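Local coordinates for protein putative amidohydrolase (Unidentified, PDB 3MKV) that probably acts as a zinc-dependent prolidase of the amidohydrolase superfamily, hydrolysing dipeptides that end in proline, at residues Ile50-Gly54 against Lys55-Pro59; Val351-Ser354 against Ala355-Ser359; Arg371-Pro374 against Gly375-Ala378. One frame throughout, in Å; residues are numbered along the deposited sequence.

Contact 1: Ile50-Gly54 against Lys55-Pro59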
loop_
_atom_site.group_PDB
_atom_site.type_symbol
_atom_site.label_atom_id
_atom_site.label_comp_id
_atom_site.label_asym_id
_atom_site.label_seq_id
_atom_site.Cartn_x
_atom_site.Cartn_y
_atom_site.Cartn_z
ATOM N N ILE A 50 24.755 -58.770 12.402
ATOM C CA ILE A 50 25.146 -57.946 13.538
ATOM C C ILE A 50 25.006 -58.713 14.851
ATOM O O ILE A 50 23.906 -59.071 15.271
ATOM C CB ILE A 50 24.348 -56.627 13.568
ATOM C CG1 ILE A 50 24.646 -55.821 12.296
ATOM C CG2 ILE A 50 24.682 -55.828 14.824
ATOM C CD1 ILE A 50 23.733 -54.643 12.060
ATOM N N ASP A 51 26.138 -58.977 15.492
ATOM C CA ASP A 51 26.142 -59.751 16.718
ATOM C C ASP A 51 26.093 -58.823 17.918
ATOM O O ASP A 51 26.995 -58.016 18.131
ATOM C CB ASP A 51 27.376 -60.651 16.779
ATOM C CG ASP A 51 27.162 -61.878 17.646
ATOM O OD1 ASP A 51 26.753 -61.720 18.818
ATOM O OD2 ASP A 51 27.410 -63.001 17.148
ATOM N N VAL A 52 25.037 -58.961 18.710
ATOM C CA VAL A 52 24.749 -58.013 19.773
ATOM C C VAL A 52 25.358 -58.380 21.128
ATOM O O VAL A 52 25.173 -57.650 22.104
ATOM C CB VAL A 52 23.219 -57.805 19.919
ATOM C CG1 VAL A 52 22.917 -56.730 20.950
ATOM C CG2 VAL A 52 22.609 -57.439 18.574
ATOM N N LYS A 53 26.081 -59.497 21.188
ATOM C CA LYS A 53 26.737 -59.926 22.429
ATOM C C LYS A 53 25.811 -59.787 23.623
ATOM O O LYS A 53 26.206 -59.265 24.673
ATOM C CB LYS A 53 28.019 -59.129 22.691
ATOM C CG LYS A 53 29.221 -59.559 21.861
ATOM C CD LYS A 53 29.686 -60.965 22.244
ATOM C CE LYS A 53 30.221 -61.029 23.679
ATOM N NZ LYS A 53 31.647 -60.603 23.784
ATOM N N GLY A 54 24.572 -60.241 23.453
ATOM C CA GLY A 54 23.596 -60.238 24.537
ATOM C C GLY A 54 23.164 -58.859 24.998
ATOM O O GLY A 54 22.790 -58.675 26.157
ATOM N N LYS A 55 23.214 -57.883 24.096
ATOM C CA LYS A 55 22.725 -56.542 24.399
ATOM C C LYS A 55 21.280 -56.394 23.937
ATOM O O LYS A 55 20.704 -57.322 23.353
ATOM C CB LYS A 55 23.617 -55.481 23.757
ATOM C CG LYS A 55 24.715 -54.987 24.671
ATOM C CD LYS A 55 25.910 -54.457 23.898
ATOM C CE LYS A 55 26.666 -55.590 23.235
ATOM N NZ LYS A 55 28.140 -55.416 23.374
ATOM N N THR A 56 20.695 -55.227 24.194
ATOM C CA THR A 56 19.276 -55.020 23.913
ATOM C C THR A 56 19.012 -54.360 22.564
ATOM O O THR A 56 19.589 -53.323 22.223
ATOM C CB THR A 56 18.583 -54.216 25.026
ATOM O OG1 THR A 56 18.881 -54.806 26.301
ATOM C CG2 THR A 56 17.080 -54.209 24.809
ATOM N N ILE A 57 18.140 -54.986 21.792
ATOM C CA ILE A 57 17.705 -54.422 20.538
ATOM C C ILE A 57 16.304 -53.859 20.747
ATOM O O ILE A 57 15.368 -54.595 21.061
ATOM C CB ILE A 57 17.715 -55.480 19.420
ATOM C CG1 ILE A 57 19.113 -56.088 19.293
ATOM C CG2 ILE A 57 17.278 -54.872 18.087
ATOM C CD1 ILE A 57 19.201 -57.238 18.315
ATOM N N MET A 58 16.173 -52.544 20.597
ATOM C CA MET A 58 14.892 -51.871 20.812
ATOM C C MET A 58 14.550 -50.927 19.654
ATOM O O MET A 58 15.434 -50.512 18.897
ATOM C CB MET A 58 14.903 -51.097 22.141
ATOM C CG MET A 58 15.854 -49.912 22.159
ATOM S SD MET A 58 15.611 -48.824 23.571
ATOM C CE MET A 58 13.947 -48.270 23.219
ATOM N N PRO A 59 13.268 -50.554 19.534
ATOM C CA PRO A 59 12.860 -49.665 18.444
ATOM C C PRO A 59 13.447 -48.264 18.611
ATOM O O PRO A 59 13.784 -47.858 19.727
ATOM C CB PRO A 59 11.338 -49.600 18.577
ATOM C CG PRO A 59 10.966 -50.650 19.587
ATOM C CD PRO A 59 12.154 -50.900 20.433
HETATM O O HOH W 1 19.873 -57.210 27.040
#

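Contact 2: Val351-Ser354 against Ala355-Ser359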
loop_
_atom_site.group_PDB
_atom_site.type_symbol
_atom_site.label_atom_id
_atom_site.label_comp_id
_atom_site.label_asym_id
_atom_site.label_seq_id
_atom_site.Cartn_x
_atom_site.Cartn_y
_atom_site.Cartn_z
ATOM N N VAL A 351 7.180 -45.593 30.412
ATOM C CA VAL A 351 7.827 -44.475 29.743
ATOM C C VAL A 351 8.399 -44.870 28.386
ATOM O O VAL A 351 8.445 -44.042 27.474
ATOM C CB VAL A 351 8.912 -43.793 30.601
ATOM C CG1 VAL A 351 8.694 -44.080 32.085
ATOM C CG2 VAL A 351 10.290 -44.220 30.150
ATOM N N ILE A 352 8.830 -46.120 28.233
ATOM C CA ILE A 352 9.340 -46.546 26.932
ATOM C C ILE A 352 8.200 -46.667 25.936
ATOM O O ILE A 352 8.360 -46.369 24.753
ATOM C CB ILE A 352 10.113 -47.878 26.978
ATOM C CG1 ILE A 352 11.573 -47.649 27.373
ATOM C CG2 ILE A 352 10.091 -48.532 25.595
ATOM C CD1 ILE A 352 11.758 -47.303 28.813
ATOM N N ALA A 353 7.047 -47.105 26.429
ATOM C CA ALA A 353 5.842 -47.182 25.621
ATOM C C ALA A 353 5.553 -45.786 25.100
ATOM O O ALA A 353 5.100 -45.599 23.972
ATOM C CB ALA A 353 4.693 -47.685 26.465
ATOM N N SER A 354 5.834 -44.804 25.948
ATOM C CA SER A 354 5.635 -43.404 25.624
ATOM C C SER A 354 6.396 -42.986 24.390
ATOM O O SER A 354 5.834 -42.364 23.480
ATOM C CB SER A 354 6.097 -42.542 26.787
ATOM O OG SER A 354 4.979 -42.087 27.503
ATOM N N ALA A 355 7.685 -43.324 24.380
ATOM C CA ALA A 355 8.611 -42.835 23.374
ATOM C C ALA A 355 8.612 -43.720 22.153
ATOM O O ALA A 355 9.481 -43.581 21.292
ATOM C CB ALA A 355 9.989 -42.747 23.935
ATOM N N THR A 356 7.628 -44.611 22.067
ATOM C CA THR A 356 7.619 -45.615 21.016
ATOM C C THR A 356 6.220 -45.823 20.445
ATOM O O THR A 356 5.802 -45.099 19.542
ATOM C CB THR A 356 8.229 -46.975 21.501
ATOM O OG1 THR A 356 7.607 -47.377 22.729
ATOM C CG2 THR A 356 9.744 -46.851 21.727
ATOM N N ILE A 357 5.491 -46.805 20.965
ATOM C CA ILE A 357 4.203 -47.148 20.381
ATOM C C ILE A 357 3.141 -46.071 20.584
ATOM O O ILE A 357 2.288 -45.878 19.722
ATOM C CB ILE A 357 3.660 -48.515 20.870
ATOM C CG1 ILE A 357 3.626 -48.584 22.395
ATOM C CG2 ILE A 357 4.464 -49.659 20.271
ATOM C CD1 ILE A 357 2.907 -49.815 22.907
ATOM N N VAL A 358 3.191 -45.380 21.717
ATOM C CA VAL A 358 2.237 -44.322 21.979
ATOM C C VAL A 358 2.504 -43.157 21.041
ATOM O O VAL A 358 1.600 -42.673 20.350
ATOM C CB VAL A 358 2.298 -43.836 23.442
ATOM C CG1 VAL A 358 1.227 -42.777 23.684
ATOM C CG2 VAL A 358 2.127 -45.010 24.417
ATOM N N SER A 359 3.758 -42.717 21.012
ATOM C CA SER A 359 4.167 -41.649 20.110
ATOM C C SER A 359 3.895 -41.997 18.647
ATOM O O SER A 359 3.448 -41.152 17.879
ATOM C CB SER A 359 5.641 -41.320 20.316
ATOM O OG SER A 359 5.821 -40.624 21.528
#

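Contact 3: Arg371-Pro374 against Gly375-Ala378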
loop_
_atom_site.group_PDB
_atom_site.type_symbol
_atom_site.label_atom_id
_atom_site.label_comp_id
_atom_site.label_asym_id
_atom_site.label_seq_id
_atom_site.Cartn_x
_atom_site.Cartn_y
_atom_site.Cartn_z
ATOM N N ARG A 371 7.881 -49.897 16.844
ATOM C CA ARG A 371 7.798 -51.342 17.045
ATOM C C ARG A 371 8.632 -52.069 15.993
ATOM O O ARG A 371 8.500 -51.809 14.793
ATOM C CB ARG A 371 6.343 -51.811 16.933
ATOM C CG ARG A 371 5.504 -51.647 18.192
ATOM C CD ARG A 371 5.321 -52.965 18.949
ATOM N NE ARG A 371 4.902 -54.053 18.065
ATOM C CZ ARG A 371 4.247 -55.144 18.462
ATOM N NH1 ARG A 371 3.910 -55.302 19.736
ATOM N NH2 ARG A 371 3.920 -56.078 17.578
ATOM N N ILE A 372 9.477 -52.992 16.437
ATOM C CA ILE A 372 10.239 -53.820 15.504
ATOM C C ILE A 372 9.388 -54.984 14.981
ATOM O O ILE A 372 9.394 -56.074 15.553
ATOM C CB ILE A 372 11.534 -54.351 16.145
ATOM C CG1 ILE A 372 12.509 -53.201 16.403
ATOM C CG2 ILE A 372 12.182 -55.393 15.257
ATOM C CD1 ILE A 372 13.537 -53.516 17.459
ATOM N N VAL A 373 8.651 -54.726 13.900
ATOM C CA VAL A 373 7.764 -55.710 13.289
ATOM C C VAL A 373 7.955 -55.706 11.780
ATOM O O VAL A 373 8.374 -54.700 11.211
ATOM C CB VAL A 373 6.268 -55.403 13.568
ATOM C CG1 VAL A 373 5.916 -55.655 15.017
ATOM C CG2 VAL A 373 5.921 -53.973 13.157
ATOM N N PRO A 374 7.648 -56.840 11.122
ATOM C CA PRO A 374 7.793 -56.930 9.668
ATOM C C PRO A 374 6.982 -55.854 8.953
ATOM O O PRO A 374 5.792 -55.686 9.230
ATOM C CB PRO A 374 7.231 -58.319 9.338
ATOM C CG PRO A 374 7.385 -59.092 10.587
ATOM C CD PRO A 374 7.173 -58.105 11.707
ATOM N N GLY A 375 7.634 -55.139 8.040
ATOM C CA GLY A 375 6.973 -54.115 7.241
ATOM C C GLY A 375 7.195 -52.722 7.797
ATOM O O GLY A 375 6.899 -51.734 7.126
ATOM N N ALA A 376 7.717 -52.654 9.026
ATOM C CA ALA A 376 8.000 -51.390 9.707
ATOM C C ALA A 376 9.321 -50.784 9.243
ATOM O O ALA A 376 10.128 -51.449 8.591
ATOM C CB ALA A 376 8.027 -51.600 11.230
ATOM N N HIS A 377 9.548 -49.522 9.582
ATOM C CA HIS A 377 10.811 -48.875 9.227
ATOM C C HIS A 377 11.947 -49.462 10.054
ATOM O O HIS A 377 11.806 -49.663 11.262
ATOM C CB HIS A 377 10.740 -47.355 9.422
ATOM C CG HIS A 377 9.902 -46.657 8.398
ATOM N ND1 HIS A 377 8.599 -46.275 8.636
ATOM C CD2 HIS A 377 10.179 -46.281 7.127
ATOM C CE1 HIS A 377 8.108 -45.695 7.554
ATOM N NE2 HIS A 377 9.049 -45.682 6.627
ATOM N N ALA A 378 13.066 -49.747 9.396
ATOM C CA ALA A 378 14.230 -50.269 10.092
ATOM C C ALA A 378 14.921 -49.130 10.827
ATOM O O ALA A 378 16.035 -48.723 10.479
ATOM C CB ALA A 378 15.187 -50.959 9.129
HETATM O O HOH W 2 9.736 -49.429 13.308
#

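Contact 1: Ile50-Gly54 against Lys55-Pro59
V52 spreads its two methyl groups over the residues that follow the turn, CG1 over the root of K55 and CG2 over the far end of I57. CG1 lies anti to the backbone N (chi1 -175°), which brings it 3.2 Å from CB of K55. The other branch, anti to the carbonyl carbon, leaves CG2 3.4 Å from CD1 of I57, and this is a purely apolar meeting. One branched residue thus packs against a residue three further on and another five further on.

The bend that makes this possible is a type I' beta turn from V52 to K55. K53 and G54 occupy its central positions, both with positive phi (44° and 67°), and the glycine tolerates its value easily. N of K55 donates to O of V52 at 2.8 Å, although the place of that oxygen in the model is less certain. The side chain of K55 appears to run back past the turn, its far end uncertain. On the incoming side, OD1 of D51 accepts a weak bond from N of K53 at 3.3 Å, while OD2 of the same carboxylate forms a salt bridge with R9. On the outgoing side a water donates to OG1 of T56 at 2.7 Å and only weakly to O of G54; the threonine hydroxyl is also hydrogen-bonded to O of G385.

The turn joins two sheets. Strand 48-51 runs parallel to strand 5-9 at an edge of the four-stranded sheet, whereas strand 56-63 belongs to the second, mixed sheet; V52, from the turn, touches V382 and I57 touches V380 of its antiparallel neighbour 380-383, while I57 also reaches F8 of strand 5-9.

Contact 2: Val351-Ser354 against Ala355-Ser359
A pi-type turn interrupts helix 348-362, and its signature is a pair of backbone bonds that span five residues instead of four. N of V358 donates to O of A353 at 3.0 Å, and one step later N of S359 donates to O of S354 at 3.2 Å. The hydroxyl of S359 turns to the same oxygen: OG donates at 2.6 Å in the carbonyl plane, whereas the amide of the same residue comes from above that plane, so two donors of one residue grip a single acceptor from different directions.

Such a widened turn kinks the helix, because the amides of T356 and I357 lack the usual bond to the turn before. T356 carries the distortion in its backbone (psi -94°), and its amide keeps only a weak bond to O of A353. Its OG1 sits between the backbone N and the carbonyl carbon and donates to O of I352, but the modelled distance is too short to be trusted. On the outer side, CB of A353 packs 4.2 Å from CG2 of V358 and 4.3 Å from CG1 of I357.

Elsewhere around the helix, F339 of helix 337-343 touches V351 and A355, and A355 shares a backbone bond with I62 of strand 56-63. OG of S354 is weakly bonded to O of M321, and OG of S359 weakly to N of F323.

Contact 3: Arg371-Pro374 against Gly375-Ala378
V373 meets A376 across a type II beta turn, and its side chain can be followed outward from CB. There it forks: CG1 stands anti to the carbonyl carbon, beside the backbone N (chi1 -71°), whereas CG2 falls between N and the carbonyl carbon. From that position CG2 faces CB of A376 at 3.7 Å, the apolar contact that packs beside the turn's closing hydrogen bond. The same CB sits 3.1 Å from O of V373 and 3.6 Å from O of R371.

The turn itself is held by N of A376, which donates to O of V373 at 3.1 Å. P374 and G375 fill the corners. At the phi of G375, 98°, a CB would run into O of P374, which is why glycine suits this third position. Just before the turn, I372 centres an inverse gamma turn, with a weak bond from N of V373 to O of R371.

Around the turn, the loop lies along the small sheet: P374 and I372 touch V37 of strand 33-38, and G375 and A376 exchange backbone bonds with I34. NH1 of R371 forms salt bridges with D17 and D15, while H377 turns ND1 to O of K368 and meets the ring of F33. Between the two arms, one water donates to both backbone carbonyls, 3.1 Å from O of R371 and 2.9 Å from O of H377.

How the contacts relate
Along the chain the contacts follow in series, contact 1 near the start and contacts 2 and 3 near the end, yet the fold brings them to the same side of the chain's centre, with their own centres about 15 to 19 Å apart. Contact 3 touches both of the others: CD1 of I372 lies 3.5 Å from C of M58 in contact 1, and CG of R371 packs on CG2 of I357 in contact 2. They lie near what is probably the junction of the small beta domain and the distorted TIM barrel usual in amidohydrolases. Strand 56-63, begun at contact 1, runs on towards the zinc ligands H65 and H67, with helix 348-362 beside it.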